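PDB 3MYR: hydrogenase (NiFe) small subunit HydA from Allochromatium vinosum, which probably catalyses hydrogen oxidation with the large subunit, its iron-sulfur clusters relaying electrons between the active site and an external acceptor. Local coordinates for residues Leu214-Cys219 / Val241-Cys247. Residues are numbered along the deposited sequence.
Sequences LYRLGC and VEAGHPC. With SF4 (iron/sulfur cluster), chain J; F3S (Fe3-s4 cluster), chain K.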
ATOM      1  N   LEU A 214     -17.499 -13.402  20.128  1.00 18.31           N
ATOM      2  CA  LEU A 214     -16.398 -12.421  20.441  1.00 15.79           C
ATOM      3  C   LEU A 214     -16.760 -11.111  21.172  1.00 17.90           C
ATOM      4  O   LEU A 214     -15.893 -10.204  21.325  1.00 14.96           O
ATOM      5  CB  LEU A 214     -15.662 -12.060  19.161  1.00 16.00           C
ATOM      6  CG  LEU A 214     -15.161 -13.303  18.381  1.00 15.51           C
ATOM      7  CD1 LEU A 214     -14.501 -12.900  17.040  1.00 11.42           C
ATOM      8  CD2 LEU A 214     -14.075 -14.134  19.231  1.00 15.86           C
ATOM      9  N   TYR A 215     -17.997 -11.045  21.658  1.00 17.45           N
ATOM     10  CA  TYR A 215     -18.538  -9.856  22.291  1.00 19.49           C
ATOM     11  C   TYR A 215     -17.628  -9.362  23.460  1.00 21.75           C
ATOM     12  O   TYR A 215     -17.324  -8.155  23.559  1.00 19.98           O
ATOM     13  CB  TYR A 215     -19.944 -10.147  22.850  1.00 16.33           C
ATOM     14  CG  TYR A 215     -20.499  -8.946  23.602  1.00 23.20           C
ATOM     15  CD1 TYR A 215     -20.398  -8.839  24.983  1.00 30.49           C
ATOM     16  CD2 TYR A 215     -21.060  -7.909  22.925  1.00 29.86           C
ATOM     17  CE1 TYR A 215     -20.902  -7.725  25.662  1.00 36.76           C
ATOM     18  CE2 TYR A 215     -21.528  -6.794  23.586  1.00 36.54           C
ATOM     19  CZ  TYR A 215     -21.432  -6.716  24.936  1.00 35.24           C
ATOM     20  OH  TYR A 215     -21.928  -5.583  25.538  1.00 53.00           O
ATOM     21  N   ARG A 216     -17.150 -10.310  24.283  1.00 19.62           N
ATOM     22  CA  ARG A 216     -16.311  -9.966  25.409  1.00 21.83           C
ATOM     23  C   ARG A 216     -14.936  -9.450  25.054  1.00 23.07           C
ATOM     24  O   ARG A 216     -14.299  -8.761  25.866  1.00 23.28           O
ATOM     25  CB  ARG A 216     -16.321 -11.147  26.430  1.00 22.95           C
ATOM     26  CG  ARG A 216     -17.483 -10.825  27.300  1.00 30.99           C
ATOM     27  CD  ARG A 216     -18.468 -11.768  27.783  1.00 41.73           C
ATOM     28  NE  ARG A 216     -17.890 -12.674  28.690  1.00 34.31           N
ATOM     29  CZ  ARG A 216     -18.554 -13.458  29.567  1.00 42.58           C
ATOM     30  NH1 ARG A 216     -19.847 -13.288  29.872  1.00 36.62           N
ATOM     31  NH2 ARG A 216     -17.846 -14.384  30.233  1.00 29.64           N
ATOM     32  N   LEU A 217     -14.478  -9.747  23.843  1.00 19.21           N
ATOM     33  CA  LEU A 217     -13.274  -9.174  23.323  1.00 20.00           C
ATOM     34  C   LEU A 217     -13.503  -7.876  22.546  1.00 19.53           C
ATOM     35  O   LEU A 217     -12.604  -7.435  21.884  1.00 20.03           O
ATOM     36  CB  LEU A 217     -12.606 -10.208  22.357  1.00 18.31           C
ATOM     37  CG  LEU A 217     -12.231 -11.494  23.142  1.00 25.05           C
ATOM     38  CD1 LEU A 217     -11.818 -12.708  22.242  1.00 23.63           C
ATOM     39  CD2 LEU A 217     -11.160 -11.193  24.231  1.00 25.79           C
ATOM     40  N   GLY A 218     -14.676  -7.253  22.608  1.00 18.33           N
ATOM     41  CA  GLY A 218     -14.765  -5.909  22.084  1.00 16.25           C
ATOM     42  C   GLY A 218     -15.590  -5.836  20.791  1.00 19.09           C
ATOM     43  O   GLY A 218     -15.749  -4.766  20.262  1.00 15.65           O
ATOM     44  N   CYS A 219     -16.158  -6.967  20.325  1.00 17.90           N
ATOM     45  CA  CYS A 219     -16.802  -6.978  18.990  1.00 18.69           C
ATOM     46  C   CYS A 219     -17.894  -5.878  18.927  1.00 19.06           C
ATOM     47  O   CYS A 219     -18.738  -5.805  19.821  1.00 17.10           O
ATOM     48  CB  CYS A 219     -17.457  -8.350  18.742  1.00 17.10           C
ATOM     49  SG  CYS A 219     -18.163  -8.494  17.056  1.00 17.73           S
ATOM     50  N   VAL A 241     -14.746 -11.770  11.717  1.00 16.05           N
ATOM     51  CA  VAL A 241     -15.154 -12.579  12.860  1.00 14.04           C
ATOM     52  C   VAL A 241     -14.935 -14.075  12.565  1.00 16.38           C
ATOM     53  O   VAL A 241     -14.478 -14.844  13.413  1.00 15.09           O
ATOM     54  CB  VAL A 241     -16.663 -12.289  13.185  1.00 14.01           C
ATOM     55  CG1 VAL A 241     -17.248 -13.416  14.140  1.00 11.37           C
ATOM     56  CG2 VAL A 241     -16.803 -10.866  13.834  1.00 14.29           C
ATOM     57  N   GLU A 242     -15.108 -14.483  11.311  1.00 15.35           N
ATOM     58  CA  GLU A 242     -14.832 -15.888  11.017  1.00 17.42           C
ATOM     59  C   GLU A 242     -13.346 -16.238  11.212  1.00 18.33           C
ATOM     60  O   GLU A 242     -13.002 -17.302  11.704  1.00 18.26           O
ATOM     61  CB  GLU A 242     -15.264 -16.230   9.585  1.00 16.60           C
ATOM     62  CG  GLU A 242     -14.880 -17.647   9.243  1.00 20.95           C
ATOM     63  CD  GLU A 242     -15.354 -18.097   7.827  1.00 27.39           C
ATOM     64  OE1 GLU A 242     -14.739 -19.015   7.269  1.00 38.66           O
ATOM     65  OE2 GLU A 242     -16.349 -17.592   7.289  1.00 28.31           O
ATOM     66  N   ALA A 243     -12.460 -15.326  10.872  1.00 16.72           N
ATOM     67  CA  ALA A 243     -11.041 -15.514  11.135  1.00 18.83           C
ATOM     68  C   ALA A 243     -10.564 -15.240  12.571  1.00 19.44           C
ATOM     69  O   ALA A 243      -9.362 -15.262  12.796  1.00 21.82           O
ATOM     70  CB  ALA A 243     -10.172 -14.647  10.121  1.00 17.01           C
ATOM     71  N   GLY A 244     -11.475 -14.876  13.480  1.00 20.08           N
ATOM     72  CA  GLY A 244     -11.197 -14.896  14.913  1.00 18.75           C
ATOM     73  C   GLY A 244     -10.979 -13.512  15.532  1.00 18.73           C
ATOM     74  O   GLY A 244     -10.594 -13.428  16.655  1.00 16.56           O
ATOM     75  N   HIS A 245     -11.264 -12.418  14.815  1.00 17.09           N
ATOM     76  CA  HIS A 245     -11.086 -11.106  15.419  1.00 15.99           C
ATOM     77  C   HIS A 245     -12.440 -10.424  15.571  1.00 16.37           C
ATOM     78  O   HIS A 245     -13.236 -10.433  14.629  1.00 16.88           O
ATOM     79  CB  HIS A 245     -10.110 -10.203  14.543  1.00 14.75           C
ATOM     80  CG  HIS A 245      -9.613  -9.002  15.289  1.00 19.00           C
ATOM     81  ND1 HIS A 245     -10.389  -7.881  15.492  1.00 16.31           N
ATOM     82  CD2 HIS A 245      -8.478  -8.809  16.009  1.00 15.85           C
ATOM     83  CE1 HIS A 245      -9.728  -7.025  16.250  1.00 21.70           C
ATOM     84  NE2 HIS A 245      -8.567  -7.561  16.578  1.00 17.26           N
ATOM     85  N   PRO A 246     -12.659  -9.704  16.690  1.00 16.61           N
ATOM     86  CA  PRO A 246     -13.898  -8.860  16.776  1.00 15.42           C
ATOM     87  C   PRO A 246     -14.037  -7.864  15.647  1.00 16.44           C
ATOM     88  O   PRO A 246     -13.030  -7.305  15.178  1.00 16.73           O
ATOM     89  CB  PRO A 246     -13.769  -8.116  18.093  1.00 16.96           C
ATOM     90  CG  PRO A 246     -12.311  -8.420  18.631  1.00 20.41           C
ATOM     91  CD  PRO A 246     -11.867  -9.711  17.942  1.00 17.00           C
ATOM     92  N   CYS A 247     -15.277  -7.632  15.204  1.00 17.52           N
ATOM     93  CA  CYS A 247     -15.562  -6.547  14.264  1.00 15.13           C
ATOM     94  C   CYS A 247     -15.119  -5.225  14.982  1.00 17.01           C
ATOM     95  O   CYS A 247     -15.479  -4.975  16.140  1.00 15.47           O
ATOM     96  CB  CYS A 247     -17.063  -6.548  14.058  1.00 14.97           C
ATOM     97  SG  CYS A 247     -17.680  -5.144  13.015  1.00 16.82           S
TER
HETATM   98 FE1  SF4 J2002     -21.024 -12.177  16.065  1.00 14.74          FE
HETATM   99 FE2  SF4 J2002     -20.800 -12.080  18.841  1.00 13.15          FE
HETATM  100 FE3  SF4 J2002     -19.787 -10.073  17.279  1.00 14.22          FE
HETATM  101 FE4  SF4 J2002     -22.486 -10.396  17.551  1.00 13.95          FE
HETATM  102  S1  SF4 J2002     -20.986  -9.839  19.165  1.00 13.55           S
HETATM  103  S2  SF4 J2002     -21.383  -9.914  15.649  1.00 12.43           S
HETATM  104  S3  SF4 J2002     -22.632 -12.694  17.603  1.00 13.18           S
HETATM  105  S4  SF4 J2002     -19.100 -12.271  17.316  1.00 13.95           S
HETATM  106 FE1  F3S K2003     -16.571  -5.344  10.999  1.00 14.38          FE
HETATM  107 FE3  F3S K2003     -15.347  -3.925   9.076  1.00 14.50          FE
HETATM  108 FE4  F3S K2003     -16.759  -6.000   8.382  1.00 13.78          FE
HETATM  109  S1  F3S K2003     -14.487  -4.422  11.103  1.00 16.43           S
HETATM  110  S2  F3S K2003     -16.666  -7.378  10.064  1.00 12.66           S
HETATM  111  S3  F3S K2003     -17.582  -4.154   9.362  1.00 14.26           S
HETATM  112  S4  F3S K2003     -14.876  -5.392   7.481  1.00 12.85           S
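Electron relays depend on short distances between successive cofactors, and the C-terminal part of this small subunit, which carries the distal [4Fe-4S] and medial [3Fe-4S] clusters of the [NiFe] hydrogenase relay, illustrates one way of fixing them, with two packed loops. Segment 214-219 begins with Leu214, just after the cluster ligand Cys213. Its backbone N lies 3.4 Å from S4 of the [4Fe-4S] cluster, while its side chain packs beside the type I turn from Val241 to Gly244 and the backbone that leaves it: Leu214 CD1 lies 4.0 Å from Val241 CG1 and 3.5 Å from His245 C. Tyr215 turns away and presents a ring edge to cluster sulfur S1. The chain then coils tightly, with Leu217 N donating to Leu214 O at 2.9 Å, and so brings Leu217 CB to 4.1 Å from Pro246 CG. Gly218, at phi 110°, occupies a conformation that suits a residue without a side chain, and leads into Cys219, whose CA packs 3.4 Å from Pro246 CB. Pro246 is thus the buried centre of the contact, touched by Leu214 and by each residue from Leu217 to Cys219; Phe203 also packs on it. Beyond it Cys247 binds FE1 of the [3Fe-4S] cluster, as Cys219 binds FE3 of the [4Fe-4S] cluster, each through SG at 2.3 Å. One weak hydrogen bond joins the two ligand residues directly, from Cys247 N to Cys219 SG at 3.5 Å.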